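Local coordinates for 3-oxoacyl-(Acyl-carrier protein) synthase (Burkholderia xenovorans, PDB 4EFI) that probably condenses acyl groups with malonyl-acyl carrier protein in fatty acid synthesis, at residues A[9-21]-A[133-145]. Numbering follows the deposited sequence. Where two conformers were deposited one is given.
Sequences GRELRTQGARIAG and QALWLGMNLIQTG. With FMT (formic acid), chain D.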
ATOM      1  N   GLY A   9      -9.253  -1.032 -17.337  1.00 25.62           N
ATOM      2  CA  GLY A   9      -9.101  -1.939 -16.216  1.00 18.86           C
ATOM      3  C   GLY A   9     -10.308  -2.843 -16.075  1.00 15.11           C
ATOM      4  O   GLY A   9     -11.399  -2.501 -16.509  1.00 16.74           O
ATOM      5  N   ARG A  10     -10.070  -4.021 -15.511  1.00 14.17           N
ATOM      6  CA  ARG A  10     -11.111  -5.019 -15.251  1.00 13.93           C
ATOM      7  C   ARG A  10     -11.994  -4.581 -14.101  1.00 14.02           C
ATOM      8  O   ARG A  10     -11.483  -4.238 -13.034  1.00 14.29           O
ATOM      9  CB  ARG A  10     -10.467  -6.387 -14.924  1.00 14.78           C
ATOM     10  CG  ARG A  10     -11.487  -7.521 -14.602  1.00 17.43           C
ATOM     11  CD  ARG A  10     -10.824  -8.922 -14.591  1.00 16.05           C
ATOM     12  NE  ARG A  10     -10.265  -9.070 -15.901  1.00 16.35           N
ATOM     13  CZ  ARG A  10     -10.911  -9.477 -16.986  1.00 15.12           C
ATOM     14  NH1 ARG A  10     -12.108 -10.049 -16.928  1.00 17.50           N
ATOM     15  NH2 ARG A  10     -10.300  -9.380 -18.127  1.00 15.74           N
ATOM     16  N   GLU A  11     -13.306  -4.624 -14.292  1.00 14.52           N
ATOM     17  CA  GLU A  11     -14.286  -4.260 -13.267  1.00 14.18           C
ATOM     18  C   GLU A  11     -14.809  -5.502 -12.559  1.00 14.66           C
ATOM     19  O   GLU A  11     -15.243  -6.455 -13.204  1.00 17.97           O
ATOM     20  CB  GLU A  11     -15.434  -3.479 -13.905  1.00 15.96           C
ATOM     21  CG  GLU A  11     -14.914  -2.236 -14.582  1.00 15.47           C
ATOM     22  CD  GLU A  11     -15.940  -1.470 -15.383  1.00 18.76           C
ATOM     23  OE1 GLU A  11     -17.162  -1.783 -15.320  1.00 20.39           O
ATOM     24  OE2 GLU A  11     -15.505  -0.548 -16.113  1.00 20.00           O
ATOM     25  N   LEU A  12     -14.739  -5.483 -11.233  1.00 14.22           N
ATOM     26  CA  LEU A  12     -14.992  -6.656 -10.396  1.00 14.12           C
ATOM     27  C   LEU A  12     -15.914  -6.271  -9.253  1.00 14.51           C
ATOM     28  O   LEU A  12     -15.889  -5.140  -8.790  1.00 16.26           O
ATOM     29  CB  LEU A  12     -13.681  -7.191  -9.817  1.00 14.26           C
ATOM     30  CG  LEU A  12     -12.698  -7.684 -10.866  1.00 15.35           C
ATOM     31  CD1 LEU A  12     -11.284  -7.695 -10.297  1.00 16.78           C
ATOM     32  CD2 LEU A  12     -13.111  -9.072 -11.347  1.00 17.45           C
ATOM     33  N   ARG A  13     -16.725  -7.209  -8.803  1.00 15.31           N
ATOM     34  CA  ARG A  13     -17.678  -6.982  -7.723  1.00 16.30           C
ATOM     35  C   ARG A  13     -17.637  -8.177  -6.779  1.00 16.77           C
ATOM     36  O   ARG A  13     -17.633  -9.332  -7.225  1.00 17.39           O
ATOM     37  CB  ARG A  13     -19.098  -6.812  -8.273  1.00 19.95           C
ATOM     38  CG  ARG A  13     -20.177  -6.637  -7.214  1.00 18.73           C
ATOM     39  CD  ARG A  13     -21.553  -6.893  -7.845  1.00 24.45           C
ATOM     40  NE  ARG A  13     -22.665  -6.747  -6.908  1.00 27.66           N
ATOM     41  CZ  ARG A  13     -23.023  -7.672  -6.024  1.00 28.85           C
ATOM     42  NH1 ARG A  13     -22.341  -8.807  -5.942  1.00 30.55           N
ATOM     43  NH2 ARG A  13     -24.056  -7.461  -5.218  1.00 33.46           N
ATOM     44  N   THR A  14     -17.594  -7.920  -5.476  1.00 15.97           N
ATOM     45  CA  THR A  14     -17.721  -8.989  -4.498  1.00 16.09           C
ATOM     46  C   THR A  14     -18.871  -8.667  -3.537  1.00 15.25           C
ATOM     47  O   THR A  14     -19.332  -7.524  -3.430  1.00 17.11           O
ATOM     48  CB  THR A  14     -16.428  -9.203  -3.679  1.00 15.71           C
ATOM     49  OG1 THR A  14     -16.139  -8.038  -2.906  1.00 15.28           O
ATOM     50  CG2 THR A  14     -15.248  -9.469  -4.571  1.00 15.36           C
ATOM     51  N   GLN A  15     -19.362  -9.697  -2.863  1.00 15.65           N
ATOM     52  CA  GLN A  15     -20.301  -9.541  -1.773  1.00 16.07           C
ATOM     53  C   GLN A  15     -20.069 -10.666  -0.771  1.00 18.25           C
ATOM     54  O   GLN A  15     -19.437 -11.669  -1.095  1.00 19.63           O
ATOM     55  CB  GLN A  15     -21.744  -9.517  -2.265  1.00 23.97           C
ATOM     56  CG  GLN A  15     -22.210 -10.748  -2.957  1.00 28.23           C
ATOM     57  CD  GLN A  15     -23.630 -10.574  -3.502  1.00 34.32           C
ATOM     58  OE1 GLN A  15     -24.419  -9.778  -2.981  1.00 41.00           O
ATOM     59  NE2 GLN A  15     -23.941 -11.289  -4.574  1.00 40.77           N
ATOM     60  N   GLY A  16     -20.522 -10.477   0.454  1.00 17.25           N
ATOM     61  CA  GLY A  16     -20.412 -11.524   1.451  1.00 15.92           C
ATOM     62  C   GLY A  16     -19.139 -11.486   2.281  1.00 14.72           C
ATOM     63  O   GLY A  16     -18.876 -12.431   3.016  1.00 17.00           O
ATOM     64  N   ALA A  17     -18.376 -10.401   2.194  1.00 13.79           N
ATOM     65  CA  ALA A  17     -17.143 -10.253   2.960  1.00 13.84           C
ATOM     66  C   ALA A  17     -16.975  -8.822   3.411  1.00 15.02           C
ATOM     67  O   ALA A  17     -17.400  -7.905   2.707  1.00 17.26           O
ATOM     68  CB  ALA A  17     -15.939 -10.654   2.114  1.00 15.08           C
ATOM     69  N   ARG A  18     -16.345  -8.619   4.561  0.57 13.72           N
ATOM     70  CA  ARG A  18     -16.130  -7.284   5.097  0.57 13.70           C
ATOM     71  C   ARG A  18     -14.761  -7.183   5.739  0.57 13.00           C
ATOM     72  O   ARG A  18     -14.185  -8.182   6.198  0.57 14.02           O
ATOM     73  CB  ARG A  18     -17.200  -6.932   6.143  0.57 15.74           C
ATOM     74  CG  ARG A  18     -17.224  -7.843   7.358  0.57 16.32           C
ATOM     75  CD  ARG A  18     -18.357  -7.514   8.342  0.57 20.37           C
ATOM     76  NE  ARG A  18     -18.076  -6.336   9.160  0.57 20.88           N
ATOM     77  CZ  ARG A  18     -17.326  -6.345  10.259  0.57 19.78           C
ATOM     78  NH1 ARG A  18     -17.120  -5.221  10.930  0.57 28.23           N
ATOM     79  NH2 ARG A  18     -16.777  -7.476  10.682  0.57 22.07           N
ATOM     80  N   ILE A  19     -14.231  -5.970   5.763  1.00 12.71           N
ATOM     81  CA  ILE A  19     -13.062  -5.673   6.551  1.00 12.68           C
ATOM     82  C   ILE A  19     -13.473  -5.714   8.024  1.00 13.07           C
ATOM     83  O   ILE A  19     -14.433  -5.048   8.438  1.00 14.16           O
ATOM     84  CB  ILE A  19     -12.466  -4.304   6.196  1.00 12.77           C
ATOM     85  CG1 ILE A  19     -11.972  -4.316   4.752  1.00 12.79           C
ATOM     86  CG2 ILE A  19     -11.341  -3.958   7.153  1.00 14.82           C
ATOM     87  CD1 ILE A  19     -11.517  -2.957   4.232  1.00 14.90           C
ATOM     88  N   ALA A  20     -12.737  -6.490   8.817  1.00 12.53           N
ATOM     89  CA  ALA A  20     -13.025  -6.659  10.235  1.00 13.15           C
ATOM     90  C   ALA A  20     -12.071  -5.889  11.157  1.00 12.40           C
ATOM     91  O   ALA A  20     -12.375  -5.709  12.337  1.00 14.55           O
ATOM     92  CB  ALA A  20     -12.977  -8.147  10.580  1.00 15.10           C
ATOM     93  N   GLY A  21     -10.921  -5.453  10.656  1.00 11.96           N
ATOM     94  CA  GLY A  21      -9.940  -4.743  11.468  1.00 12.28           C
ATOM     95  C   GLY A  21      -8.699  -4.472  10.657  1.00 11.95           C
ATOM     96  O   GLY A  21      -8.455  -5.188   9.666  1.00 12.53           O
ATOM     97  N   GLN A 133      -6.066  -4.596  -4.697  1.00 12.16           N
ATOM     98  CA  GLN A 133      -6.008  -5.952  -5.261  1.00 12.81           C
ATOM     99  C   GLN A 133      -6.044  -7.024  -4.192  1.00 12.69           C
ATOM    100  O   GLN A 133      -6.702  -8.054  -4.372  1.00 13.17           O
ATOM    101  CB  GLN A 133      -4.757  -6.121  -6.137  1.00 13.33           C
ATOM    102  CG  GLN A 133      -4.678  -5.117  -7.284  1.00 13.28           C
ATOM    103  CD  GLN A 133      -3.662  -5.491  -8.321  1.00 15.44           C
ATOM    104  OE1 GLN A 133      -2.811  -4.662  -8.698  1.00 19.24           O
ATOM    105  NE2 GLN A 133      -3.766  -6.692  -8.834  1.00 12.73           N
ATOM    106  N   ALA A 134      -5.331  -6.799  -3.096  1.00 12.20           N
ATOM    107  CA  ALA A 134      -5.369  -7.719  -1.961  1.00 12.86           C
ATOM    108  C   ALA A 134      -6.768  -7.821  -1.363  1.00 11.86           C
ATOM    109  O   ALA A 134      -7.235  -8.918  -1.024  1.00 12.51           O
ATOM    110  CB  ALA A 134      -4.389  -7.283  -0.896  1.00 14.04           C
ATOM    111  N   LEU A 135      -7.433  -6.676  -1.215  1.00 11.18           N
ATOM    112  CA  LEU A 135      -8.809  -6.674  -0.720  1.00 12.55           C
ATOM    113  C   LEU A 135      -9.707  -7.489  -1.634  1.00 12.54           C
ATOM    114  O   LEU A 135     -10.478  -8.328  -1.182  1.00 12.48           O
ATOM    115  CB  LEU A 135      -9.354  -5.237  -0.626  1.00 12.52           C
ATOM    116  CG  LEU A 135      -8.816  -4.355   0.499  1.00 13.51           C
ATOM    117  CD1 LEU A 135      -9.412  -2.959   0.387  1.00 14.40           C
ATOM    118  CD2 LEU A 135      -9.127  -4.912   1.847  1.00 15.30           C
ATOM    119  N   TRP A 136      -9.617  -7.252  -2.940  1.00 12.62           N
ATOM    120  CA  TRP A 136     -10.433  -7.989  -3.880  1.00 12.33           C
ATOM    121  C   TRP A 136     -10.154  -9.497  -3.797  1.00 12.05           C
ATOM    122  O   TRP A 136     -11.093 -10.305  -3.718  1.00 13.04           O
ATOM    123  CB  TRP A 136     -10.242  -7.500  -5.327  1.00 13.20           C
ATOM    124  CG  TRP A 136     -10.800  -8.485  -6.270  1.00 13.40           C
ATOM    125  CD1 TRP A 136     -12.104  -8.734  -6.491  1.00 14.32           C
ATOM    126  CD2 TRP A 136     -10.056  -9.432  -7.047  1.00 14.92           C
ATOM    127  NE1 TRP A 136     -12.242  -9.800  -7.362  1.00 15.38           N
ATOM    128  CE2 TRP A 136     -10.987 -10.238  -7.719  1.00 15.88           C
ATOM    129  CE3 TRP A 136      -8.686  -9.665  -7.243  1.00 17.17           C
ATOM    130  CZ2 TRP A 136     -10.589 -11.263  -8.591  1.00 17.13           C
ATOM    131  CZ3 TRP A 136      -8.294 -10.682  -8.085  1.00 18.63           C
ATOM    132  CH2 TRP A 136      -9.245 -11.469  -8.749  1.00 17.18           C
ATOM    133  N   LEU A 137      -8.877  -9.880  -3.792  1.00 12.19           N
ATOM    134  CA  LEU A 137      -8.564 -11.298  -3.810  1.00 12.69           C
ATOM    135  C   LEU A 137      -9.083 -11.960  -2.553  1.00 11.90           C
ATOM    136  O   LEU A 137      -9.680 -13.045  -2.598  1.00 13.43           O
ATOM    137  CB  LEU A 137      -7.069 -11.531  -3.956  1.00 14.63           C
ATOM    138  CG  LEU A 137      -6.712 -13.007  -4.088  1.00 16.61           C
ATOM    139  CD1 LEU A 137      -7.469 -13.684  -5.235  1.00 22.47           C
ATOM    140  CD2 LEU A 137      -5.221 -13.108  -4.304  1.00 21.68           C
ATOM    141  N   GLY A 138      -8.850 -11.332  -1.422  1.00 11.53           N
ATOM    142  CA  GLY A 138      -9.325 -11.886  -0.171  1.00 12.29           C
ATOM    143  C   GLY A 138     -10.831 -12.004  -0.075  1.00 12.29           C
ATOM    144  O   GLY A 138     -11.381 -13.004   0.395  1.00 12.95           O
ATOM    145  N   MET A 139     -11.531 -10.972  -0.540  1.00 11.42           N
ATOM    146  CA  MET A 139     -12.985 -10.999  -0.520  1.00 12.89           C
ATOM    147  C   MET A 139     -13.533 -12.028  -1.504  1.00 12.56           C
ATOM    148  O   MET A 139     -14.539 -12.677  -1.233  1.00 14.07           O
ATOM    149  CB  MET A 139     -13.587  -9.609  -0.773  1.00 13.21           C
ATOM    150  CG  MET A 139     -13.288  -8.651   0.354  1.00 13.17           C
ATOM    151  SD  MET A 139     -14.300  -7.159   0.293  1.00 14.78           S
ATOM    152  CE  MET A 139     -13.992  -6.524   1.933  1.00 16.28           C
ATOM    153  N   ASN A 140     -12.858 -12.210  -2.643  1.00 13.14           N
ATOM    154  CA  ASN A 140     -13.229 -13.257  -3.580  1.00 15.29           C
ATOM    155  C   ASN A 140     -13.072 -14.645  -2.929  1.00 13.12           C
ATOM    156  O   ASN A 140     -13.975 -15.488  -3.090  1.00 15.79           O
ATOM    157  CB  ASN A 140     -12.375 -13.145  -4.849  1.00 15.98           C
ATOM    158  CG  ASN A 140     -12.698 -14.217  -5.861  1.00 16.44           C
ATOM    159  OD1 ASN A 140     -13.468 -14.007  -6.784  1.00 22.70           O
ATOM    160  ND2 ASN A 140     -12.083 -15.338  -5.724  1.00 17.49           N
ATOM    161  N   LEU A 141     -12.007 -14.863  -2.173  1.00 14.36           N
ATOM    162  CA  LEU A 141     -11.822 -16.153  -1.491  1.00 15.19           C
ATOM    163  C   LEU A 141     -13.001 -16.429  -0.539  1.00 15.03           C
ATOM    164  O   LEU A 141     -13.505 -17.548  -0.458  1.00 16.17           O
ATOM    165  CB  LEU A 141     -10.519 -16.169  -0.689  1.00 17.23           C
ATOM    166  CG  LEU A 141      -9.153 -16.170  -1.405  1.00 21.06           C
ATOM    167  CD1 LEU A 141      -8.011 -16.173  -0.401  1.00 24.57           C
ATOM    168  CD2 LEU A 141      -9.062 -17.361  -2.324  1.00 25.69           C
ATOM    169  N   ILE A 142     -13.448 -15.410   0.178  1.00 13.26           N
ATOM    170  CA  ILE A 142     -14.532 -15.569   1.123  1.00 13.59           C
ATOM    171  C   ILE A 142     -15.851 -15.771   0.387  1.00 16.15           C
ATOM    172  O   ILE A 142     -16.609 -16.686   0.707  1.00 16.54           O
ATOM    173  CB  ILE A 142     -14.571 -14.363   2.068  1.00 12.84           C
ATOM    174  CG1 ILE A 142     -13.373 -14.441   3.004  1.00 13.09           C
ATOM    175  CG2 ILE A 142     -15.891 -14.329   2.867  1.00 14.87           C
ATOM    176  CD1 ILE A 142     -13.104 -13.158   3.774  1.00 14.96           C
ATOM    177  N   GLN A 143     -16.128 -14.966  -0.626  1.00 13.52           N
ATOM    178  CA  GLN A 143     -17.372 -15.113  -1.374  1.00 15.96           C
ATOM    179  C   GLN A 143     -17.540 -16.503  -2.000  1.00 16.77           C
ATOM    180  O   GLN A 143     -18.673 -17.009  -2.061  1.00 20.73           O
ATOM    181  CB  GLN A 143     -17.468 -14.023  -2.450  1.00 15.40           C
ATOM    182  CG  GLN A 143     -18.763 -14.069  -3.242  1.00 18.40           C
ATOM    183  CD  GLN A 143     -18.919 -12.908  -4.207  1.00 19.63           C
ATOM    184  OE1 GLN A 143     -18.028 -12.083  -4.358  1.00 20.56           O
ATOM    185  NE2 GLN A 143     -20.060 -12.856  -4.877  1.00 22.17           N
ATOM    186  N   THR A 144     -16.428 -17.072  -2.480  1.00 16.40           N
ATOM    187  CA  THR A 144     -16.405 -18.360  -3.203  1.00 18.88           C
ATOM    188  C   THR A 144     -16.302 -19.550  -2.262  1.00 23.01           C
ATOM    189  O   THR A 144     -16.227 -20.713  -2.711  1.00 24.83           O
ATOM    190  CB  THR A 144     -15.245 -18.454  -4.277  1.00 17.74           C
ATOM    191  OG1 THR A 144     -13.942 -18.472  -3.656  1.00 21.70           O
ATOM    192  CG2 THR A 144     -15.291 -17.326  -5.178  1.00 26.45           C
ATOM    193  N   GLY A 145     -16.289 -19.270  -0.957  1.00 19.39           N
ATOM    194  CA  GLY A 145     -16.287 -20.318   0.051  1.00 21.34           C
ATOM    195  C   GLY A 145     -14.946 -20.993   0.258  1.00 19.19           C
ATOM    196  O   GLY A 145     -14.882 -22.078   0.834  1.00 22.43           O
TER
HETATM  197  C   FMT D 403     -21.824  -8.553   2.880  1.00 20.00           C
HETATM  198  O1  FMT D 403     -22.115  -8.493   1.698  1.00 20.00           O
HETATM  199  O2  FMT D 403     -21.204  -7.521   3.445  1.00 20.00           O
HETATM  200  O   HOH W   1     -20.262 -10.456  -6.886  1.00 26.12           O
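Met139, Thr14 and Gln143 have the largest shares of this contact, in which helix 133-143 packs against strands 10-15 and 17-21, its C-terminal end at the turn that joins them at Gly16. Met139 reaches out between the two strands: its CB lies 3.7 Å from Thr14 OG1, its CG 3.8 Å from Ala17 CB, and the extended chain brings CE alongside the backbone of 17-19. While Thr14 OG1 turns to Met139, Thr14 CG2 lies 3.8 Å from Trp136 CD1. Gln143, with CG anti to the backbone N (chi1 -178°) and the chain straight beyond, lies across the turn. There Gln15 N donates to Gln143 OE1 at 3.1 Å; the hydrogen bond is fairly straight (154°), but the N-H comes from above the carbonyl plane rather than on a lone pair. The other end of the amide, NE2, donates a hydrogen bond to a water that also bonds to Arg13 O and Arg13 NH1. Farther up strand 10-15, Leu12 CD1 sits over one face of the Trp136 indole, while Phe193 meets that ring edge-to-face. The strands belong to different sheets, and the helix lies between these, Met139 touching Leu341 of one and Ile142 touching Leu182 of the other, consistent with the layered alpha-beta-alpha-beta-alpha thiolase fold.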